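Local structure of Dhd127_b (Synthetic construct, 6DLM) at residues Tyr6-Lys9 with Asp10-Ser14; Arg20-Glu23 with Glu24-Thr28; Lys30-Leu33 with Glu34-Arg38; Lys54-Ala57 with Asp58-Arg62. The protein is one half of a computationally designed coiled-coil heterodimer, a helical hairpin made to pair with its partner chain Dhd127_a. One frame throughout, in Å; residues are numbered along the deposited sequence.

Contact 1 (Tyr6-Lys9 with Asp10-Ser14); sequences YIIK and DILDS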
loop_
_atom_site.group_PDB
_atom_site.type_symbol
_atom_site.label_atom_id
_atom_site.label_comp_id
_atom_site.label_asym_id
_atom_site.label_seq_id
_atom_site.Cartn_x
_atom_site.Cartn_y
_atom_site.Cartn_z
ATOM N N TYR B 6 8.176 -16.546 -20.171
ATOM C CA TYR B 6 8.082 -15.413 -19.245
ATOM C C TYR B 6 6.767 -15.279 -18.472
ATOM O O TYR B 6 6.343 -14.178 -18.174
ATOM C CB TYR B 6 8.368 -14.094 -19.975
ATOM C CG TYR B 6 9.695 -14.023 -20.700
ATOM C CD1 TYR B 6 9.821 -14.467 -22.005
ATOM C CD2 TYR B 6 10.805 -13.471 -20.096
ATOM C CE1 TYR B 6 11.023 -14.391 -22.672
ATOM C CE2 TYR B 6 12.011 -13.390 -20.756
ATOM C CZ TYR B 6 12.112 -13.849 -22.048
ATOM O OH TYR B 6 13.310 -13.764 -22.708
ATOM N N ILE B 7 6.151 -16.391 -18.095
ATOM C CA ILE B 7 4.908 -16.330 -17.353
ATOM C C ILE B 7 5.177 -15.717 -15.982
ATOM O O ILE B 7 4.491 -14.813 -15.555
ATOM C CB ILE B 7 4.299 -17.733 -17.204
ATOM C CG1 ILE B 7 5.253 -18.639 -16.438
ATOM C CG2 ILE B 7 4.018 -18.324 -18.572
ATOM C CD1 ILE B 7 4.647 -19.970 -16.059
ATOM N N ILE B 8 6.159 -16.248 -15.281
ATOM C CA ILE B 8 6.532 -15.706 -13.981
ATOM C C ILE B 8 7.070 -14.274 -14.083
ATOM O O ILE B 8 6.722 -13.437 -13.269
ATOM C CB ILE B 8 7.579 -16.575 -13.272
ATOM C CG1 ILE B 8 6.994 -17.955 -12.960
ATOM C CG2 ILE B 8 8.038 -15.910 -11.990
ATOM C CD1 ILE B 8 5.575 -17.910 -12.446
ATOM N N LYS B 9 7.890 -14.004 -15.088
ATOM C CA LYS B 9 8.433 -12.671 -15.266
ATOM C C LYS B 9 7.299 -11.650 -15.484
ATOM O O LYS B 9 7.348 -10.576 -14.909
ATOM C CB LYS B 9 9.435 -12.654 -16.425
ATOM C CG LYS B 9 10.228 -11.365 -16.613
ATOM C CD LYS B 9 11.072 -10.987 -15.411
ATOM C CE LYS B 9 12.080 -9.888 -15.727
ATOM N NZ LYS B 9 11.477 -8.645 -16.275
ATOM N N ASP B 10 6.278 -11.997 -16.253
ATOM C CA ASP B 10 5.177 -11.067 -16.468
ATOM C C ASP B 10 4.482 -10.708 -15.147
ATOM O O ASP B 10 4.153 -9.554 -14.921
ATOM C CB ASP B 10 4.139 -11.670 -17.392
ATOM C CG ASP B 10 4.476 -11.509 -18.858
ATOM O OD1 ASP B 10 5.446 -10.817 -19.197
ATOM O OD2 ASP B 10 3.739 -12.082 -19.671
ATOM N N ILE B 11 4.245 -11.704 -14.309
ATOM C CA ILE B 11 3.638 -11.459 -13.008
ATOM C C ILE B 11 4.520 -10.585 -12.115
ATOM O O ILE B 11 4.039 -9.654 -11.490
ATOM C CB ILE B 11 3.433 -12.775 -12.255
ATOM C CG1 ILE B 11 2.268 -13.551 -12.855
ATOM C CG2 ILE B 11 3.204 -12.504 -10.777
ATOM C CD1 ILE B 11 2.315 -15.021 -12.513
ATOM N N LEU B 12 5.802 -10.903 -12.056
ATOM C CA LEU B 12 6.736 -10.123 -11.268
ATOM C C LEU B 12 6.838 -8.679 -11.782
ATOM O O LEU B 12 6.863 -7.754 -10.987
ATOM C CB LEU B 12 8.109 -10.781 -11.270
ATOM C CG LEU B 12 8.149 -12.162 -10.620
ATOM C CD1 LEU B 12 9.525 -12.789 -10.773
ATOM C CD2 LEU B 12 7.748 -12.076 -9.163
ATOM N N ASP B 13 6.873 -8.497 -13.096
ATOM C CA ASP B 13 6.929 -7.146 -13.646
ATOM C C ASP B 13 5.685 -6.348 -13.229
ATOM O O ASP B 13 5.801 -5.212 -12.826
ATOM C CB ASP B 13 6.995 -7.184 -15.174
ATOM C CG ASP B 13 8.299 -7.758 -15.692
ATOM O OD1 ASP B 13 9.222 -7.949 -14.886
ATOM O OD2 ASP B 13 8.394 -8.008 -16.899
ATOM N N SER B 14 4.525 -6.967 -13.329
ATOM C CA SER B 14 3.282 -6.333 -12.926
ATOM C C SER B 14 3.285 -6.013 -11.418
ATOM O O SER B 14 2.846 -4.948 -11.022
ATOM C CB SER B 14 2.104 -7.234 -13.277
ATOM O OG SER B 14 0.885 -6.547 -13.136
#

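Contact 2 (Arg20-Glu23 with Glu24-Thr28); sequences RLIE and ELLET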
loop_
_atom_site.group_PDB
_atom_site.type_symbol
_atom_site.label_atom_id
_atom_site.label_comp_id
_atom_site.label_asym_id
_atom_site.label_seq_id
_atom_site.Cartn_x
_atom_site.Cartn_y
_atom_site.Cartn_z
ATOM N N ARG B 20 5.573 0.142 -7.145
ATOM C CA ARG B 20 5.938 1.532 -7.382
ATOM C C ARG B 20 4.736 2.459 -7.130
ATOM O O ARG B 20 4.896 3.501 -6.517
ATOM C CB ARG B 20 6.509 1.719 -8.783
ATOM C CG ARG B 20 7.937 1.219 -8.896
ATOM C CD ARG B 20 8.601 1.599 -10.205
ATOM N NE ARG B 20 8.060 0.868 -11.334
ATOM C CZ ARG B 20 8.453 -0.346 -11.693
ATOM N NH1 ARG B 20 9.389 -0.969 -11.001
ATOM N NH2 ARG B 20 7.906 -0.938 -12.738
ATOM N N LEU B 21 3.552 2.078 -7.592
ATOM C CA LEU B 21 2.355 2.869 -7.310
ATOM C C LEU B 21 2.062 2.906 -5.795
ATOM O O LEU B 21 1.710 3.942 -5.264
ATOM C CB LEU B 21 1.153 2.333 -8.073
ATOM C CG LEU B 21 -0.086 3.226 -8.113
ATOM C CD1 LEU B 21 0.225 4.605 -8.665
ATOM C CD2 LEU B 21 -1.167 2.566 -8.939
ATOM N N ILE B 22 2.220 1.773 -5.126
ATOM C CA ILE B 22 2.016 1.715 -3.685
ATOM C C ILE B 22 3.005 2.629 -2.951
ATOM O O ILE B 22 2.633 3.335 -2.038
ATOM C CB ILE B 22 2.157 0.272 -3.176
ATOM C CG1 ILE B 22 0.940 -0.545 -3.616
ATOM C CG2 ILE B 22 2.296 0.248 -1.666
ATOM C CD1 ILE B 22 1.027 -2.012 -3.272
ATOM N N GLU B 23 4.264 2.604 -3.357
ATOM C CA GLU B 23 5.248 3.498 -2.752
ATOM C C GLU B 23 4.876 4.976 -3.021
ATOM O O GLU B 23 5.067 5.814 -2.160
ATOM C CB GLU B 23 6.665 3.128 -3.168
ATOM C CG GLU B 23 6.985 1.698 -2.748
ATOM C CD GLU B 23 8.434 1.480 -2.375
ATOM O OE1 GLU B 23 8.692 0.803 -1.363
ATOM O OE2 GLU B 23 9.317 1.987 -3.091
ATOM N N GLU B 24 4.327 5.263 -4.189
ATOM C CA GLU B 24 3.864 6.614 -4.473
ATOM C C GLU B 24 2.753 6.989 -3.474
ATOM O O GLU B 24 2.734 8.100 -2.973
ATOM C CB GLU B 24 3.333 6.726 -5.898
ATOM C CG GLU B 24 2.771 8.098 -6.225
ATOM C CD GLU B 24 2.476 8.286 -7.707
ATOM O OE1 GLU B 24 3.007 7.516 -8.526
ATOM O OE2 GLU B 24 1.719 9.211 -8.055
ATOM N N LEU B 25 1.842 6.064 -3.212
ATOM C CA LEU B 25 0.799 6.325 -2.231
ATOM C C LEU B 25 1.394 6.528 -0.829
ATOM O O LEU B 25 0.987 7.428 -0.117
ATOM C CB LEU B 25 -0.224 5.198 -2.200
ATOM C CG LEU B 25 -1.267 5.353 -1.102
ATOM C CD1 LEU B 25 -1.927 6.709 -1.202
ATOM C CD2 LEU B 25 -2.297 4.241 -1.168
ATOM N N LEU B 26 2.352 5.696 -0.449
ATOM C CA LEU B 26 2.982 5.851 0.852
ATOM C C LEU B 26 3.698 7.212 0.951
ATOM O O LEU B 26 3.610 7.861 1.967
ATOM C CB LEU B 26 3.952 4.704 1.135
ATOM C CG LEU B 26 3.256 3.363 1.394
ATOM C CD1 LEU B 26 4.244 2.215 1.525
ATOM C CD2 LEU B 26 2.410 3.464 2.645
ATOM N N GLU B 27 4.387 7.630 -0.101
ATOM C CA GLU B 27 5.048 8.935 -0.081
ATOM C C GLU B 27 4.033 10.084 0.067
ATOM O O GLU B 27 4.281 11.036 0.789
ATOM C CB GLU B 27 5.901 9.141 -1.330
ATOM C CG GLU B 27 6.834 10.333 -1.229
ATOM C CD GLU B 27 7.860 10.385 -2.348
ATOM O OE1 GLU B 27 7.494 10.748 -3.481
ATOM O OE2 GLU B 27 9.039 10.083 -2.085
ATOM N N THR B 28 2.912 9.978 -0.627
ATOM C CA THR B 28 1.860 10.968 -0.507
ATOM C C THR B 28 1.321 10.996 0.935
ATOM O O THR B 28 1.153 12.047 1.507
ATOM C CB THR B 28 0.707 10.615 -1.452
ATOM O OG1 THR B 28 1.198 10.553 -2.791
ATOM C CG2 THR B 28 -0.386 11.627 -1.346
#

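Contact 3 (Lys30-Leu33 with Glu34-Arg38); sequences KELL and EILKR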
loop_
_atom_site.group_PDB
_atom_site.type_symbol
_atom_site.label_atom_id
_atom_site.label_comp_id
_atom_site.label_asym_id
_atom_site.label_seq_id
_atom_site.Cartn_x
_atom_site.Cartn_y
_atom_site.Cartn_z
ATOM N N LYS B 30 2.962 9.940 3.646
ATOM C CA LYS B 30 4.000 10.457 4.519
ATOM C C LYS B 30 4.024 12.003 4.503
ATOM O O LYS B 30 4.183 12.611 5.546
ATOM C CB LYS B 30 5.359 9.892 4.128
ATOM C CG LYS B 30 6.457 10.231 5.117
ATOM C CD LYS B 30 6.091 9.827 6.535
ATOM C CE LYS B 30 6.013 8.315 6.678
ATOM N NZ LYS B 30 6.008 7.846 8.093
ATOM N N GLU B 31 3.882 12.623 3.340
ATOM C CA GLU B 31 3.852 14.085 3.325
ATOM C C GLU B 31 2.655 14.575 4.156
ATOM O O GLU B 31 2.797 15.480 4.960
ATOM C CB GLU B 31 3.758 14.648 1.907
ATOM C CG GLU B 31 3.624 16.167 1.863
ATOM C CD GLU B 31 3.421 16.731 0.464
ATOM O OE1 GLU B 31 3.646 16.006 -0.505
ATOM O OE2 GLU B 31 3.059 17.907 0.332
ATOM N N LEU B 32 1.518 13.921 3.993
ATOM C CA LEU B 32 0.330 14.301 4.735
ATOM C C LEU B 32 0.566 14.178 6.243
ATOM O O LEU B 32 0.266 15.092 6.986
ATOM C CB LEU B 32 -0.822 13.400 4.294
ATOM C CG LEU B 32 -2.168 13.489 4.997
ATOM C CD1 LEU B 32 -2.717 14.894 4.933
ATOM C CD2 LEU B 32 -3.159 12.513 4.389
ATOM N N LEU B 33 1.132 13.069 6.680
ATOM C CA LEU B 33 1.423 12.885 8.096
ATOM C C LEU B 33 2.454 13.895 8.634
ATOM O O LEU B 33 2.288 14.426 9.717
ATOM C CB LEU B 33 1.913 11.472 8.345
ATOM C CG LEU B 33 2.394 11.182 9.759
ATOM C CD1 LEU B 33 1.297 11.435 10.782
ATOM C CD2 LEU B 33 2.886 9.752 9.832
ATOM N N GLU B 34 3.513 14.141 7.880
ATOM C CA GLU B 34 4.512 15.119 8.309
ATOM C C GLU B 34 3.914 16.534 8.426
ATOM O O GLU B 34 4.226 17.262 9.348
ATOM C CB GLU B 34 5.735 15.076 7.398
ATOM C CG GLU B 34 6.519 13.794 7.599
ATOM C CD GLU B 34 7.914 13.812 7.001
ATOM O OE1 GLU B 34 8.105 14.394 5.933
ATOM O OE2 GLU B 34 8.816 13.217 7.609
ATOM N N ILE B 35 3.073 16.908 7.481
ATOM C CA ILE B 35 2.401 18.193 7.559
ATOM C C ILE B 35 1.455 18.277 8.770
ATOM O O ILE B 35 1.453 19.267 9.472
ATOM C CB ILE B 35 1.589 18.459 6.282
ATOM C CG1 ILE B 35 2.529 18.640 5.096
ATOM C CG2 ILE B 35 0.701 19.673 6.455
ATOM C CD1 ILE B 35 1.807 18.763 3.774
ATOM N N LEU B 36 0.689 17.219 9.003
ATOM C CA LEU B 36 -0.258 17.173 10.124
ATOM C C LEU B 36 0.429 17.313 11.485
ATOM O O LEU B 36 -0.063 18.025 12.344
ATOM C CB LEU B 36 -1.067 15.877 10.094
ATOM C CG LEU B 36 -2.173 15.807 9.043
ATOM C CD1 LEU B 36 -2.796 14.425 9.026
ATOM C CD2 LEU B 36 -3.235 16.851 9.328
ATOM N N LYS B 37 1.579 16.675 11.677
ATOM C CA LYS B 37 2.332 16.815 12.915
ATOM C C LYS B 37 2.745 18.269 13.218
ATOM O O LYS B 37 2.887 18.618 14.380
ATOM C CB LYS B 37 3.554 15.912 12.894
ATOM C CG LYS B 37 3.198 14.448 12.795
ATOM C CD LYS B 37 4.328 13.663 12.166
ATOM C CE LYS B 37 5.146 12.925 13.198
ATOM N NZ LYS B 37 4.599 11.563 13.441
ATOM N N ARG B 38 2.965 19.034 12.171
ATOM C CA ARG B 38 3.301 20.422 12.339
ATOM C C ARG B 38 2.091 21.386 12.526
ATOM O O ARG B 38 2.344 22.570 12.624
ATOM C CB ARG B 38 4.210 20.870 11.198
ATOM C CG ARG B 38 5.554 20.159 11.200
ATOM C CD ARG B 38 6.235 20.283 9.854
ATOM N NE ARG B 38 6.136 21.637 9.336
ATOM C CZ ARG B 38 6.086 21.941 8.050
ATOM N NH1 ARG B 38 6.116 20.984 7.145
ATOM N NH2 ARG B 38 5.982 23.200 7.676
#

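Contact 4 (Lys54-Ala57 with Asp58-Arg62); sequences KEIA and DEIRR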
loop_
_atom_site.group_PDB
_atom_site.type_symbol
_atom_site.label_atom_id
_atom_site.label_comp_id
_atom_site.label_asym_id
_atom_site.label_seq_id
_atom_site.Cartn_x
_atom_site.Cartn_y
_atom_site.Cartn_z
ATOM N N LYS B 54 -6.916 8.966 -2.557
ATOM C CA LYS B 54 -8.074 8.192 -2.948
ATOM C C LYS B 54 -7.950 7.716 -4.409
ATOM O O LYS B 54 -8.274 6.577 -4.700
ATOM C CB LYS B 54 -9.350 9.007 -2.770
ATOM C CG LYS B 54 -9.759 9.239 -1.327
ATOM C CD LYS B 54 -11.042 10.053 -1.265
ATOM C CE LYS B 54 -11.463 10.389 0.152
ATOM N NZ LYS B 54 -12.300 11.622 0.189
ATOM N N GLU B 55 -7.495 8.579 -5.311
ATOM C CA GLU B 55 -7.327 8.178 -6.707
ATOM C C GLU B 55 -6.301 7.064 -6.863
ATOM O O GLU B 55 -6.538 6.091 -7.557
ATOM C CB GLU B 55 -6.790 9.339 -7.546
ATOM C CG GLU B 55 -7.758 10.448 -7.885
ATOM C CD GLU B 55 -7.115 11.487 -8.792
ATOM O OE1 GLU B 55 -5.885 11.695 -8.692
ATOM O OE2 GLU B 55 -7.834 12.091 -9.609
ATOM N N ILE B 56 -5.148 7.240 -6.242
ATOM C CA ILE B 56 -4.113 6.225 -6.323
ATOM C C ILE B 56 -4.571 4.899 -5.697
ATOM O O ILE B 56 -4.395 3.855 -6.296
ATOM C CB ILE B 56 -2.818 6.699 -5.655
ATOM C CG1 ILE B 56 -2.361 8.017 -6.274
ATOM C CG2 ILE B 56 -1.740 5.645 -5.795
ATOM C CD1 ILE B 56 -1.123 8.590 -5.628
ATOM N N ALA B 57 -5.212 4.957 -4.542
ATOM C CA ALA B 57 -5.706 3.739 -3.893
ATOM C C ALA B 57 -6.710 2.977 -4.769
ATOM O O ALA B 57 -6.707 1.760 -4.778
ATOM C CB ALA B 57 -6.344 4.062 -2.555
ATOM N N ASP B 58 -7.562 3.699 -5.478
ATOM C CA ASP B 58 -8.514 3.039 -6.350
ATOM C C ASP B 58 -7.800 2.241 -7.453
ATOM O O ASP B 58 -8.158 1.115 -7.728
ATOM C CB ASP B 58 -9.432 4.072 -6.979
ATOM C CG ASP B 58 -10.422 3.454 -7.922
ATOM O OD1 ASP B 58 -11.597 3.342 -7.546
ATOM O OD2 ASP B 58 -10.014 3.063 -9.031
ATOM N N GLU B 59 -6.816 2.856 -8.086
ATOM C CA GLU B 59 -6.012 2.186 -9.099
ATOM C C GLU B 59 -5.208 1.008 -8.495
ATOM O O GLU B 59 -5.074 -0.024 -9.119
ATOM C CB GLU B 59 -5.084 3.187 -9.781
ATOM C CG GLU B 59 -4.204 2.599 -10.867
ATOM C CD GLU B 59 -4.984 2.043 -12.045
ATOM O OE1 GLU B 59 -4.354 1.409 -12.906
ATOM O OE2 GLU B 59 -6.214 2.228 -12.102
ATOM N N ILE B 60 -4.682 1.186 -7.295
ATOM C CA ILE B 60 -3.952 0.105 -6.650
ATOM C C ILE B 60 -4.872 -1.094 -6.423
ATOM O O ILE B 60 -4.475 -2.211 -6.681
ATOM C CB ILE B 60 -3.365 0.540 -5.299
ATOM C CG1 ILE B 60 -2.149 1.438 -5.514
ATOM C CG2 ILE B 60 -2.989 -0.671 -4.475
ATOM C CD1 ILE B 60 -1.815 2.294 -4.321
ATOM N N ARG B 61 -6.086 -0.856 -5.955
ATOM C CA ARG B 61 -7.017 -1.951 -5.755
ATOM C C ARG B 61 -7.341 -2.646 -7.084
ATOM O O ARG B 61 -7.327 -3.858 -7.156
ATOM C CB ARG B 61 -8.283 -1.451 -5.061
ATOM C CG ARG B 61 -9.529 -2.285 -5.297
ATOM C CD ARG B 61 -9.494 -3.626 -4.597
ATOM N NE ARG B 61 -9.475 -3.517 -3.143
ATOM C CZ ARG B 61 -9.444 -4.561 -2.325
ATOM N NH1 ARG B 61 -9.425 -5.784 -2.821
ATOM N NH2 ARG B 61 -9.418 -4.386 -1.020
ATOM N N ARG B 62 -7.597 -1.888 -8.138
ATOM C CA ARG B 62 -7.885 -2.529 -9.414
ATOM C C ARG B 62 -6.700 -3.371 -9.911
ATOM O O ARG B 62 -6.893 -4.497 -10.332
ATOM C CB ARG B 62 -8.243 -1.491 -10.478
ATOM C CG ARG B 62 -8.519 -2.099 -11.840
ATOM C CD ARG B 62 -8.733 -1.041 -12.905
ATOM N NE ARG B 62 -7.480 -0.439 -13.332
ATOM C CZ ARG B 62 -6.646 -1.018 -14.180
ATOM N NH1 ARG B 62 -6.938 -2.205 -14.675
ATOM N NH2 ARG B 62 -5.520 -0.421 -14.519
#

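Contact 1 (Tyr6-Lys9 with Asp10-Ser14)
Lys9 and Asp13 lie one helical turn apart, and the lysine chain bends over to set its ammonium group beside the carboxylate. CG of Lys9 leaves opposite the backbone N (chi1 -172°), and bends at chi2 and chi4 bring NZ down to 2.7 Å from Asp13 OD1, which receives it on its syn lone pair; a weak second bond runs from Lys9 NZ to Asp13 OD2 at 3.2 Å. The lysine chain passes the carboxylate at an angle, CD lying 3.6 Å from Asp13 OD1. Replacing Asp13 by an alanine would probably leave the Lys9 ammonium without its mate in this stretch and let the bent chain swing into solvent. This is an i to i+4 salt bridge on the outward side of the first turns of helix 7-37, with Tyr6 at the N-cap position. Beneath it run helical backbone bonds: Asp13 N donates to Lys9 O at 2.8 Å, and Asp10 N to Tyr6 O at 2.9 Å.

On another side of the helix the groups are apolar. The side chains of Ile8 and Leu12 meet at a slant, CG2 of Ile8 lying 3.7 Å from CD1 of Leu12, while CD1 of Ile8 comes only within 4.4 Å of CD1 of Ile11. Ile8 and Ile11 both rest on Val74 of helix 44-75, and Leu12 packs on Arg71 of the Dhd127_a chain.

Contact 2 (Arg20-Glu23 with Glu24-Thr28)
Ile22 and Leu26, one turn apart on helix 7-37, belong to the apolar side of a coiled-coil helix that packs both on its hairpin partner and on the second chain of the heterodimer. The apolar contact between them is loose: CG2 of Ile22 stands 4.2 Å from CD1 of Leu26. Both turn to the Dhd127_a chain, Ile22 packing on its Leu18 and Leu26 on its Leu22. Leu25 also meets Leu22 of that chain and, on the same molecule, touches Ser53 of helix 44-75.

Polar and apolar groups mix at Leu21 and Glu24. Here CG of Glu24 is trans to the backbone N (chi1 177°) and the chain runs out extended, which carries OE1 to 4.0 Å from CD1 of Leu21, the two side chains meeting at a slant. Glu23 sends its carboxylate elsewhere, to a salt bridge with Arg64 of the Dhd127_a chain, so that an acidic residue beside the apolar groups links the two subunits.

The backbone supplies the hydrogen bonds across the contact, in the i to i+4 pattern of an alpha-helix. Leu26 N donates to Ile22 O at 2.9 Å, and Glu27 N to Glu23 O at 2.8 Å with an N-H...O angle of 162°. At the next residue, the carbonyl of Glu24 is gripped twice by Thr28, one turn further along. Thr28 N and Thr28 OG1 reach it from opposite faces of its plane, and the hydroxyl OG1 donates to Glu24 O at 2.9 Å.

Contact 3 (Lys30-Leu33 with Glu34-Arg38)
The C-terminal turns of helix 7-37, just ahead of the connection to helix 44-75, carry this contact in the helical hairpin, and three of its residue pairs take up different surroundings. Leu32 and Leu36 lie side by side and point the same way, with Leu32 CD1 4.1 Å from Leu36 CD1. Leu32 touches Val46 of helix 44-75, whereas Leu36 meets Leu36 of the Dhd127_a chain, which places this pair in the core of the coiled coil.

Glu31 and Ile35 likewise run alongside each other. CD1 of Ile35 rests 3.7 Å from CG of Glu31, flanking the aliphatic part of the acid, while the carboxylate goes on to a salt bridge with Arg45 near the start of the second helix. Ile35 itself leans on Arg45 and Val46.

Leu33 and Lys37, the third pair, cross at an angle instead. With CG of Lys37 opposite its carbonyl carbon (chi1 -62°), the chain passes back over the preceding turn and lays CD 4.0 Å from Leu33 CG, before bends at chi3 and chi4 lead NZ to a salt bridge with Glu50 of the Dhd127_a chain. Four i to i+4 backbone bonds underlie the contact, among them Ile35 N to Glu31 O at 2.9 Å; in the last, Lys37 N donates to Leu33 O at 3.1 Å.

Contact 4 (Lys54-Ala57 with Asp58-Arg62)
The guanidinium group of Arg62 and the carboxylate of Glu59 meet side-on, two nitrogens of the arginine each taking one oxygen of the acid. Glu59 OE2 sits at the edge of the guanidinium, in its plane, 3.2 Å from Arg62 NE along a fairly straight bond (N-H...O 166°). Arg62 NH2 holds Glu59 OE1 at 2.7 Å, that oxygen being tilted from the guanidinium plane. Both oxygens are met on their syn sides but from outside the carboxylate plane, by 35° at OE2, so the two flat groups are not coplanar. A bend at chi2 (63°) turns the carboxylate of Glu59 along the helix towards Arg62, and OE1 also accepts from Gln63 NE2. A leucine in place of Glu59 would probably leave the Arg62 guanidinium without this paired acceptor and free to turn.

Across the two segments the contact is apolar and backbone-based. CG2 of Ile56 lies 3.7 Å from CD1 of Ile60, the helical bond from Ile60 N to Ile56 O at 2.9 Å running beside them, and both side chains pack on Leu21 of helix 7-37. Arg61 N donates to Ala57 O, also at 2.9 Å.

On these middle turns of helix 44-75, apolar and charged groups take different partners. The isoleucines pack on helix 7-37, Ile60 also on Val19 of the Dhd127_a chain, while Lys54 and Arg61 form salt bridges with Glu30 and Glu23 of that chain. Such complementary charges are likely to favour the intended partner in this designed heterodimer.

From the N terminus, contacts 1, 2 and 3 come in turn along helix 7-37, and contact 4 follows on helix 44-75. Each is one unbroken run of chain, helical but for Tyr6 and Arg38 at the ends of the first helix, so none closes a loop, and none nests in or crosses another. Contacts 1 and 3 mark the two ends of the first helix, their centres about 36 Å apart on opposite sides of the chain's centre; contact 2 lies between them, its segments adjoining contact 3 in sequence. Contacts 2 and 4 alone touch, joining the two helices midway along the hairpin: Leu21 CD1 meets Ile56 CG2 at 3.6 Å, and Leu25 CD2 meets Ile60 CD1 at 3.7 Å.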